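Local coordinates for protein ribulose bisphosphate carboxylase (Hyperthermus butylicus DSM 5456, PDB 6HUN) that probably adds carbon dioxide and water to ribulose 1,5-bisphosphate, giving two molecules of 3-phosphoglycerate, as a magnesium-dependent form III Rubisco, probably in archaeal AMP degradation, at residues A[127-141]-A[303-317]. Sequence-based numbering, arbitrary orientation.
Sequences FGMKAIAGLRVEDVY and TRNPKHGVSMFLVAK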
ATOM      1  N   PHE A 127     -12.365   6.010  -1.783  1.00 21.51           N
ATOM      2  CA  PHE A 127     -12.549   4.820  -2.600  1.00 21.68           C
ATOM      3  C   PHE A 127     -13.669   3.941  -2.087  1.00 24.92           C
ATOM      4  O   PHE A 127     -14.185   3.100  -2.841  1.00 20.55           O
ATOM      5  CB  PHE A 127     -11.303   3.943  -2.572  1.00 17.66           C
ATOM      6  CG  PHE A 127     -10.163   4.434  -3.419  1.00 17.02           C
ATOM      7  CD1 PHE A 127     -10.276   4.492  -4.836  1.00 16.34           C
ATOM      8  CD2 PHE A 127      -8.987   4.858  -2.791  1.00 17.93           C
ATOM      9  CE1 PHE A 127      -9.209   4.924  -5.612  1.00 20.32           C
ATOM     10  CE2 PHE A 127      -7.900   5.318  -3.548  1.00 18.17           C
ATOM     11  CZ  PHE A 127      -8.022   5.318  -5.004  1.00 16.78           C
ATOM     12  N   GLY A 128     -13.973   4.015  -0.774  1.00 22.66           N
ATOM     13  CA  GLY A 128     -15.014   3.142  -0.243  1.00 20.58           C
ATOM     14  C   GLY A 128     -16.357   3.800   0.010  1.00 27.92           C
ATOM     15  O   GLY A 128     -17.210   3.206   0.671  1.00 27.00           O
ATOM     16  N   MET A 129     -16.593   4.998  -0.496  1.00 25.30           N
ATOM     17  CA  MET A 129     -17.848   5.669  -0.182  1.00 31.24           C
ATOM     18  C   MET A 129     -19.019   4.983  -0.900  1.00 30.29           C
ATOM     19  O   MET A 129     -18.884   4.556  -2.041  1.00 28.53           O
ATOM     20  CB  MET A 129     -17.762   7.162  -0.587  1.00 32.34           C
ATOM     21  CG  MET A 129     -16.739   7.973   0.237  1.00 31.40           C
ATOM     22  SD  MET A 129     -16.794   9.735  -0.245  1.00 44.55           S
ATOM     23  CE  MET A 129     -16.675   9.582  -1.998  1.00 35.95           C
ATOM     24  N   LYS A 130     -20.182   4.895  -0.223  1.00 33.38           N
ATOM     25  CA  LYS A 130     -21.339   4.207  -0.806  1.00 34.78           C
ATOM     26  C   LYS A 130     -21.884   4.901  -2.062  1.00 35.37           C
ATOM     27  O   LYS A 130     -22.516   4.254  -2.919  1.00 37.90           O
ATOM     28  CB  LYS A 130     -22.483   4.111   0.222  1.00 41.91           C
ATOM     29  CG  LYS A 130     -22.174   3.504   1.592  1.00 50.72           C
ATOM     30  CD  LYS A 130     -23.260   3.981   2.595  1.00 58.03           C
ATOM     31  CE  LYS A 130     -24.599   4.171   1.838  1.00 63.49           C
ATOM     32  NZ  LYS A 130     -25.593   5.108   2.461  1.00 69.08           N
ATOM     33  N   ALA A 131     -21.706   6.217  -2.179  1.00 37.11           N
ATOM     34  CA  ALA A 131     -22.177   6.952  -3.344  1.00 37.47           C
ATOM     35  C   ALA A 131     -21.384   6.639  -4.607  1.00 35.65           C
ATOM     36  O   ALA A 131     -21.774   7.076  -5.700  1.00 35.85           O
ATOM     37  CB  ALA A 131     -22.097   8.459  -3.077  1.00 40.21           C
ATOM     38  N   ILE A 132     -20.275   5.916  -4.481  1.00 28.62           N
ATOM     39  CA  ILE A 132     -19.345   5.676  -5.578  1.00 31.00           C
ATOM     40  C   ILE A 132     -19.417   4.207  -5.947  1.00 29.30           C
ATOM     41  O   ILE A 132     -19.128   3.338  -5.106  1.00 30.50           O
ATOM     42  CB  ILE A 132     -17.894   6.041  -5.188  1.00 41.35           C
ATOM     43  CG1 ILE A 132     -17.861   7.308  -4.360  1.00 45.51           C
ATOM     44  CG2 ILE A 132     -17.076   6.296  -6.439  1.00 48.37           C
ATOM     45  CD1 ILE A 132     -18.242   8.549  -5.201  1.00 46.63           C
ATOM     46  N   ALA A 133     -19.696   3.912  -7.230  1.00 31.32           N
ATOM     47  CA  ALA A 133     -19.518   2.531  -7.682  1.00 29.21           C
ATOM     48  C   ALA A 133     -18.086   2.262  -8.204  1.00 28.36           C
ATOM     49  O   ALA A 133     -17.598   1.116  -8.132  1.00 27.83           O
ATOM     50  CB  ALA A 133     -20.547   2.213  -8.766  1.00 31.62           C
ATOM     51  N   GLY A 134     -17.409   3.290  -8.690  1.00 25.70           N
ATOM     52  CA  GLY A 134     -15.994   3.182  -9.060  1.00 23.46           C
ATOM     53  C   GLY A 134     -15.330   4.538  -8.968  1.00 24.23           C
ATOM     54  O   GLY A 134     -15.951   5.567  -9.281  1.00 24.33           O
ATOM     55  N   LEU A 135     -14.057   4.570  -8.536  1.00 19.59           N
ATOM     56  CA  LEU A 135     -13.320   5.830  -8.407  1.00 19.53           C
ATOM     57  C   LEU A 135     -11.897   5.484  -8.832  1.00 18.10           C
ATOM     58  O   LEU A 135     -11.242   4.624  -8.197  1.00 19.02           O
ATOM     59  CB  LEU A 135     -13.395   6.334  -6.947  1.00 21.85           C
ATOM     60  CG  LEU A 135     -12.555   7.615  -6.803  1.00 26.63           C
ATOM     61  CD1 LEU A 135     -13.210   8.734  -7.641  1.00 28.48           C
ATOM     62  CD2 LEU A 135     -12.519   7.955  -5.328  1.00 33.89           C
ATOM     63  N   ARG A 136     -11.460   6.045  -9.954  1.00 19.48           N
ATOM     64  CA  ARG A 136     -10.066   5.919 -10.359  1.00 18.44           C
ATOM     65  C   ARG A 136      -9.345   7.262 -10.281  1.00 19.72           C
ATOM     66  O   ARG A 136      -9.812   8.278 -10.826  1.00 21.34           O
ATOM     67  CB  ARG A 136      -9.913   5.384 -11.778  1.00 23.82           C
ATOM     68  CG  ARG A 136      -8.618   4.627 -11.795  1.00 26.91           C
ATOM     69  CD  ARG A 136      -7.927   4.650 -12.940  1.00 29.11           C
ATOM     70  NE  ARG A 136      -7.115   3.465 -13.057  1.00 29.33           N
ATOM     71  CZ  ARG A 136      -6.304   3.323 -14.081  1.00 25.70           C
ATOM     72  NH1 ARG A 136      -5.658   2.210 -14.267  1.00 24.40           N
ATOM     73  NH2 ARG A 136      -6.280   4.317 -14.956  1.00 28.69           N
ATOM     74  N   VAL A 137      -8.225   7.285  -9.602  1.00 20.36           N
ATOM     75  CA  VAL A 137      -7.455   8.536  -9.537  1.00 20.70           C
ATOM     76  C   VAL A 137      -6.506   8.497 -10.718  1.00 20.01           C
ATOM     77  O   VAL A 137      -5.606   7.654 -10.754  1.00 17.93           O
ATOM     78  CB  VAL A 137      -6.692   8.705  -8.211  1.00 20.71           C
ATOM     79  CG1 VAL A 137      -6.146  10.154  -8.196  1.00 19.88           C
ATOM     80  CG2 VAL A 137      -7.671   8.519  -7.040  1.00 20.40           C
ATOM     81  N   GLU A 138      -6.725   9.383 -11.687  1.00 22.42           N
ATOM     82  CA  GLU A 138      -5.976   9.286 -12.936  1.00 23.37           C
ATOM     83  C   GLU A 138      -4.642  10.058 -12.885  1.00 21.14           C
ATOM     84  O   GLU A 138      -3.616   9.589 -13.414  1.00 21.26           O
ATOM     85  CB  GLU A 138      -6.832   9.830 -14.094  1.00 28.50           C
ATOM     86  CG  GLU A 138      -8.199   9.178 -14.285  1.00 25.57           C
ATOM     87  CD  GLU A 138      -8.132   7.790 -14.953  1.00 27.22           C
ATOM     88  OE1 GLU A 138      -7.078   7.127 -14.984  1.00 28.78           O
ATOM     89  OE2 GLU A 138      -9.198   7.299 -15.390  1.00 38.44           O
ATOM     90  N   ASP A 139      -4.650  11.241 -12.272  1.00 21.90           N
ATOM     91  CA  ASP A 139      -3.463  12.062 -12.223  1.00 24.79           C
ATOM     92  C   ASP A 139      -3.676  13.143 -11.172  1.00 27.17           C
ATOM     93  O   ASP A 139      -4.807  13.483 -10.829  1.00 24.80           O
ATOM     94  CB  ASP A 139      -3.208  12.724 -13.601  1.00 25.27           C
ATOM     95  CG  ASP A 139      -1.769  13.253 -13.741  1.00 28.67           C
ATOM     96  OD1 ASP A 139      -0.956  13.044 -12.792  1.00 26.79           O
ATOM     97  OD2 ASP A 139      -1.458  13.797 -14.835  1.00 31.43           O
ATOM     98  N   VAL A 140      -2.572  13.745 -10.747  1.00 24.07           N
ATOM     99  CA  VAL A 140      -2.625  14.845  -9.772  1.00 23.86           C
ATOM    100  C   VAL A 140      -1.541  15.789 -10.190  1.00 26.51           C
ATOM    101  O   VAL A 140      -0.413  15.349 -10.433  1.00 28.80           O
ATOM    102  CB  VAL A 140      -2.401  14.370  -8.317  1.00 22.78           C
ATOM    103  CG1 VAL A 140      -2.401  15.577  -7.362  1.00 25.38           C
ATOM    104  CG2 VAL A 140      -3.539  13.433  -7.888  1.00 21.48           C
ATOM    105  N   TYR A 141      -1.909  17.078 -10.285  1.00 28.03           N
ATOM    106  CA  TYR A 141      -0.980  18.148 -10.588  1.00 30.09           C
ATOM    107  C   TYR A 141      -0.492  18.691  -9.263  1.00 30.93           C
ATOM    108  O   TYR A 141      -1.313  19.044  -8.394  1.00 31.77           O
ATOM    109  CB  TYR A 141      -1.678  19.255 -11.360  1.00 32.81           C
ATOM    110  CG  TYR A 141      -0.940  20.594 -11.210  1.00 35.65           C
ATOM    111  CD1 TYR A 141       0.216  20.818 -11.925  1.00 39.83           C
ATOM    112  CD2 TYR A 141      -1.377  21.569 -10.332  1.00 37.85           C
ATOM    113  CE1 TYR A 141       0.928  22.051 -11.832  1.00 41.54           C
ATOM    114  CE2 TYR A 141      -0.654  22.837 -10.197  1.00 40.80           C
ATOM    115  CZ  TYR A 141       0.494  23.024 -10.959  1.00 42.60           C
ATOM    116  OH  TYR A 141       1.237  24.186 -10.893  1.00 44.17           O
ATOM    117  N   THR A 303      -3.928  -0.976  -9.943  1.00 14.62           N
ATOM    118  CA  THR A 303      -3.725  -0.145 -11.143  1.00 15.52           C
ATOM    119  C   THR A 303      -4.289  -0.790 -12.417  1.00 17.83           C
ATOM    120  O   THR A 303      -4.277  -0.156 -13.498  1.00 17.89           O
ATOM    121  CB  THR A 303      -2.216   0.095 -11.385  1.00 17.36           C
ATOM    122  OG1 THR A 303      -1.648  -1.184 -11.723  1.00 16.75           O
ATOM    123  CG2 THR A 303      -1.492   0.797 -10.223  1.00 17.60           C
ATOM    124  N   ARG A 304      -4.875  -1.992 -12.346  1.00 18.04           N
ATOM    125  CA  ARG A 304      -5.373  -2.649 -13.571  1.00 20.01           C
ATOM    126  C   ARG A 304      -6.758  -2.189 -14.024  1.00 28.43           C
ATOM    127  O   ARG A 304      -7.032  -2.167 -15.215  1.00 28.11           O
ATOM    128  CB  ARG A 304      -5.391  -4.177 -13.357  1.00 20.20           C
ATOM    129  CG  ARG A 304      -3.998  -4.739 -13.536  1.00 25.64           C
ATOM    130  CD  ARG A 304      -3.966  -6.323 -13.557  1.00 22.54           C
ATOM    131  NE  ARG A 304      -4.526  -6.934 -14.732  1.00 25.25           N
ATOM    132  CZ  ARG A 304      -4.351  -8.215 -15.042  1.00 28.53           C
ATOM    133  NH1 ARG A 304      -3.583  -8.973 -14.255  1.00 28.56           N
ATOM    134  NH2 ARG A 304      -4.866  -8.718 -16.146  1.00 32.45           N
ATOM    135  N   ASN A 305      -7.687  -1.908 -13.118  1.00 18.86           N
ATOM    136  CA  ASN A 305      -9.095  -1.697 -13.459  1.00 20.21           C
ATOM    137  C   ASN A 305      -9.238  -0.260 -13.931  1.00 23.72           C
ATOM    138  O   ASN A 305      -9.024   0.664 -13.140  1.00 21.24           O
ATOM    139  CB  ASN A 305      -9.933  -1.932 -12.188  1.00 24.36           C
ATOM    140  CG  ASN A 305     -11.385  -1.832 -12.423  1.00 26.64           C
ATOM    141  OD1 ASN A 305     -11.853  -1.263 -13.441  1.00 27.43           O
ATOM    142  ND2 ASN A 305     -12.159  -2.401 -11.472  1.00 25.75           N
ATOM    143  N   PRO A 306      -9.566   0.000 -15.194  1.00 23.36           N
ATOM    144  CA  PRO A 306      -9.649   1.407 -15.618  1.00 22.63           C
ATOM    145  C   PRO A 306     -10.749   2.190 -14.905  1.00 28.24           C
ATOM    146  O   PRO A 306     -10.838   3.436 -15.108  1.00 26.34           O
ATOM    147  CB  PRO A 306      -9.995   1.328 -17.125  1.00 25.00           C
ATOM    148  CG  PRO A 306     -10.083  -0.109 -17.473  1.00 35.56           C
ATOM    149  CD  PRO A 306     -10.158  -0.910 -16.197  1.00 30.19           C
ATOM    150  N   LYS A 307     -11.648   1.509 -14.192  1.00 23.14           N
ATOM    151  CA  LYS A 307     -12.756   2.192 -13.558  1.00 24.33           C
ATOM    152  C   LYS A 307     -12.565   2.387 -12.050  1.00 22.34           C
ATOM    153  O   LYS A 307     -13.447   3.028 -11.409  1.00 22.99           O
ATOM    154  CB  LYS A 307     -14.061   1.400 -13.778  1.00 25.98           C
ATOM    155  CG  LYS A 307     -14.561   1.231 -15.213  1.00 30.50           C
ATOM    156  CD  LYS A 307     -14.809   2.599 -15.812  1.00 34.64           C
ATOM    157  CE  LYS A 307     -16.202   2.764 -16.167  1.00 46.90           C
ATOM    158  NZ  LYS A 307     -17.225   2.730 -15.054  1.00 49.07           N
ATOM    159  N   HIS A 308     -11.510   1.821 -11.480  1.00 20.66           N
ATOM    160  CA  HIS A 308     -11.362   1.902 -10.006  1.00 21.30           C
ATOM    161  C   HIS A 308      -9.944   1.684  -9.578  1.00 17.88           C
ATOM    162  O   HIS A 308      -9.341   0.656  -9.897  1.00 18.87           O
ATOM    163  CB  HIS A 308     -12.247   0.863  -9.323  1.00 21.62           C
ATOM    164  CG  HIS A 308     -12.319   1.061  -7.829  1.00 19.11           C
ATOM    165  ND1 HIS A 308     -13.159   1.993  -7.262  1.00 20.64           N
ATOM    166  CD2 HIS A 308     -11.683   0.420  -6.797  1.00 21.16           C
ATOM    167  CE1 HIS A 308     -13.072   1.898  -5.930  1.00 21.08           C
ATOM    168  NE2 HIS A 308     -12.167   0.976  -5.626  1.00 18.26           N
ATOM    169  N   GLY A 309      -9.392   2.611  -8.787  1.00 17.18           N
ATOM    170  CA  GLY A 309      -8.037   2.327  -8.300  1.00 15.86           C
ATOM    171  C   GLY A 309      -7.186   3.563  -8.559  1.00 16.02           C
ATOM    172  O   GLY A 309      -7.686   4.687  -8.451  1.00 17.43           O
ATOM    173  N   VAL A 310      -5.923   3.352  -8.872  1.00 15.11           N
ATOM    174  CA  VAL A 310      -4.961   4.454  -9.113  1.00 16.04           C
ATOM    175  C   VAL A 310      -4.252   4.133 -10.428  1.00 19.56           C
ATOM    176  O   VAL A 310      -3.843   2.989 -10.640  1.00 17.23           O
ATOM    177  CB  VAL A 310      -3.904   4.543  -8.005  1.00 16.52           C
ATOM    178  CG1 VAL A 310      -3.008   5.830  -8.263  1.00 14.82           C
ATOM    179  CG2 VAL A 310      -4.590   4.637  -6.572  1.00 17.02           C
ATOM    180  N   SER A 311      -4.076   5.119 -11.307  1.00 16.40           N
ATOM    181  CA  SER A 311      -3.346   4.817 -12.533  1.00 16.74           C
ATOM    182  C   SER A 311      -1.882   4.565 -12.215  1.00 16.22           C
ATOM    183  O   SER A 311      -1.306   5.114 -11.258  1.00 17.31           O
ATOM    184  CB  SER A 311      -3.453   5.996 -13.538  1.00 22.59           C
ATOM    185  OG  SER A 311      -2.748   7.080 -12.938  1.00 22.24           O
ATOM    186  N   MET A 312      -1.253   3.680 -13.009  1.00 17.30           N
ATOM    187  CA  MET A 312       0.171   3.460 -12.803  1.00 16.51           C
ATOM    188  C   MET A 312       0.931   4.758 -13.089  1.00 19.10           C
ATOM    189  O   MET A 312       1.998   4.997 -12.517  1.00 19.24           O
ATOM    190  CB  MET A 312       0.675   2.337 -13.751  1.00 21.72           C
ATOM    191  CG  MET A 312       2.240   2.119 -13.627  1.00 22.60           C
ATOM    192  SD  MET A 312       2.636   1.396 -11.967  1.00 23.62           S
ATOM    193  CE  MET A 312       4.199   2.263 -11.648  1.00 24.02           C
ATOM    194  N   PHE A 313       0.398   5.580 -13.994  1.00 18.09           N
ATOM    195  CA  PHE A 313       0.980   6.899 -14.251  1.00 20.39           C
ATOM    196  C   PHE A 313       1.194   7.662 -12.938  1.00 19.12           C
ATOM    197  O   PHE A 313       2.269   8.201 -12.687  1.00 18.72           O
ATOM    198  CB  PHE A 313       0.057   7.639 -15.219  1.00 22.38           C
ATOM    199  CG  PHE A 313       0.578   9.017 -15.664  1.00 22.10           C
ATOM    200  CD1 PHE A 313       0.358  10.136 -14.861  1.00 23.93           C
ATOM    201  CD2 PHE A 313       1.234   9.180 -16.916  1.00 22.80           C
ATOM    202  CE1 PHE A 313       0.781  11.459 -15.293  1.00 27.42           C
ATOM    203  CE2 PHE A 313       1.659  10.434 -17.309  1.00 28.97           C
ATOM    204  CZ  PHE A 313       1.450  11.569 -16.519  1.00 25.14           C
ATOM    205  N   LEU A 314       0.169   7.732 -12.101  1.00 17.87           N
ATOM    206  CA  LEU A 314       0.293   8.515 -10.873  1.00 17.53           C
ATOM    207  C   LEU A 314       1.209   7.810  -9.869  1.00 17.01           C
ATOM    208  O   LEU A 314       1.974   8.452  -9.129  1.00 18.17           O
ATOM    209  CB  LEU A 314      -1.119   8.799 -10.334  1.00 18.70           C
ATOM    210  CG  LEU A 314      -1.221   9.513  -8.960  1.00 18.90           C
ATOM    211  CD1 LEU A 314      -0.541  10.871  -9.055  1.00 20.76           C
ATOM    212  CD2 LEU A 314      -2.643   9.699  -8.438  1.00 21.12           C
ATOM    213  N   VAL A 315       1.155   6.478  -9.824  1.00 16.57           N
ATOM    214  CA  VAL A 315       2.077   5.787  -8.932  1.00 18.89           C
ATOM    215  C   VAL A 315       3.525   6.131  -9.330  1.00 18.38           C
ATOM    216  O   VAL A 315       4.386   6.340  -8.473  1.00 17.61           O
ATOM    217  CB  VAL A 315       1.833   4.274  -9.030  1.00 19.69           C
ATOM    218  CG1 VAL A 315       2.964   3.475  -8.291  1.00 18.85           C
ATOM    219  CG2 VAL A 315       0.421   3.917  -8.508  1.00 17.57           C
ATOM    220  N   ALA A 316       3.812   6.152 -10.638  1.00 15.90           N
ATOM    221  CA  ALA A 316       5.155   6.506 -11.100  1.00 16.41           C
ATOM    222  C   ALA A 316       5.528   7.944 -10.750  1.00 23.68           C
ATOM    223  O   ALA A 316       6.661   8.228 -10.313  1.00 20.39           O
ATOM    224  CB  ALA A 316       5.293   6.293 -12.646  1.00 17.17           C
ATOM    225  N   LYS A 317       4.586   8.867 -10.884  1.00 20.36           N
ATOM    226  CA  LYS A 317       4.857  10.252 -10.492  1.00 20.45           C
ATOM    227  C   LYS A 317       5.146  10.370  -8.993  1.00 22.44           C
ATOM    228  O   LYS A 317       6.097  11.057  -8.578  1.00 20.86           O
ATOM    229  CB  LYS A 317       3.639  11.088 -10.905  1.00 30.05           C
ATOM    230  CG  LYS A 317       3.618  12.452 -10.346  1.00 40.06           C
ATOM    231  CD  LYS A 317       2.342  13.138 -10.805  1.00 43.36           C
ATOM    232  CE  LYS A 317       2.616  14.007 -11.954  1.00 36.06           C
ATOM    233  NZ  LYS A 317       1.523  14.982 -12.242  1.00 29.01           N
TER
HETATM  234  O   HOH W   1      -6.729   1.136 -11.602  1.00 21.27           O
HETATM  235  O   HOH W   2      -9.421   5.081 -16.561  1.00 25.02           O
HETATM  236  O   HOH W   3       1.007  14.725 -14.811  1.00 32.73           O
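Strand 309-310, a short excursion from the catalytic barrel domain, pairs in parallel with strand 132-141 and so extends the mixed sheet of the N-terminal domain. V137 N donates to G309 O (2.9 Å), G309 N to L135 O, and S311 N to V137 O. S311 then N-caps helix 312-322: OG, set between backbone N and carbonyl carbon (chi1 67°), accepts from L314 N and donates to E138 O at 2.7 Å, from above the carbonyl plane. R136 lays its guanidinium between P306 CA on one face and S311 CA on the other; NH2 meets the syn side of E138 OE1 at 2.9 Å, nearly in the guanidinium plane, while NH1 makes a weak bond to T303 O. A lysine in its place has no flat group to lie between P306 and S311 and is likely to leave a gap there, with E138 OE1 less well met. Farther along, L314 CD2 packs on V137 CG1 (3.5 Å) and V140 CG2, and K317 NZ bonds V140 O (2.7 Å) and D139 OD1 (3.2 Å), the latter a salt bridge. At the other end L135 N donates to H308 ND1 (3.0 Å), whose NE2 binds A300 O of the second subunit, and the F127 ring edge meets the imidazole face. Strand pairing, S311-E138 and the buried K317-D139 pair join the N-terminal and barrel domains; H308 carries the contact to the second subunit.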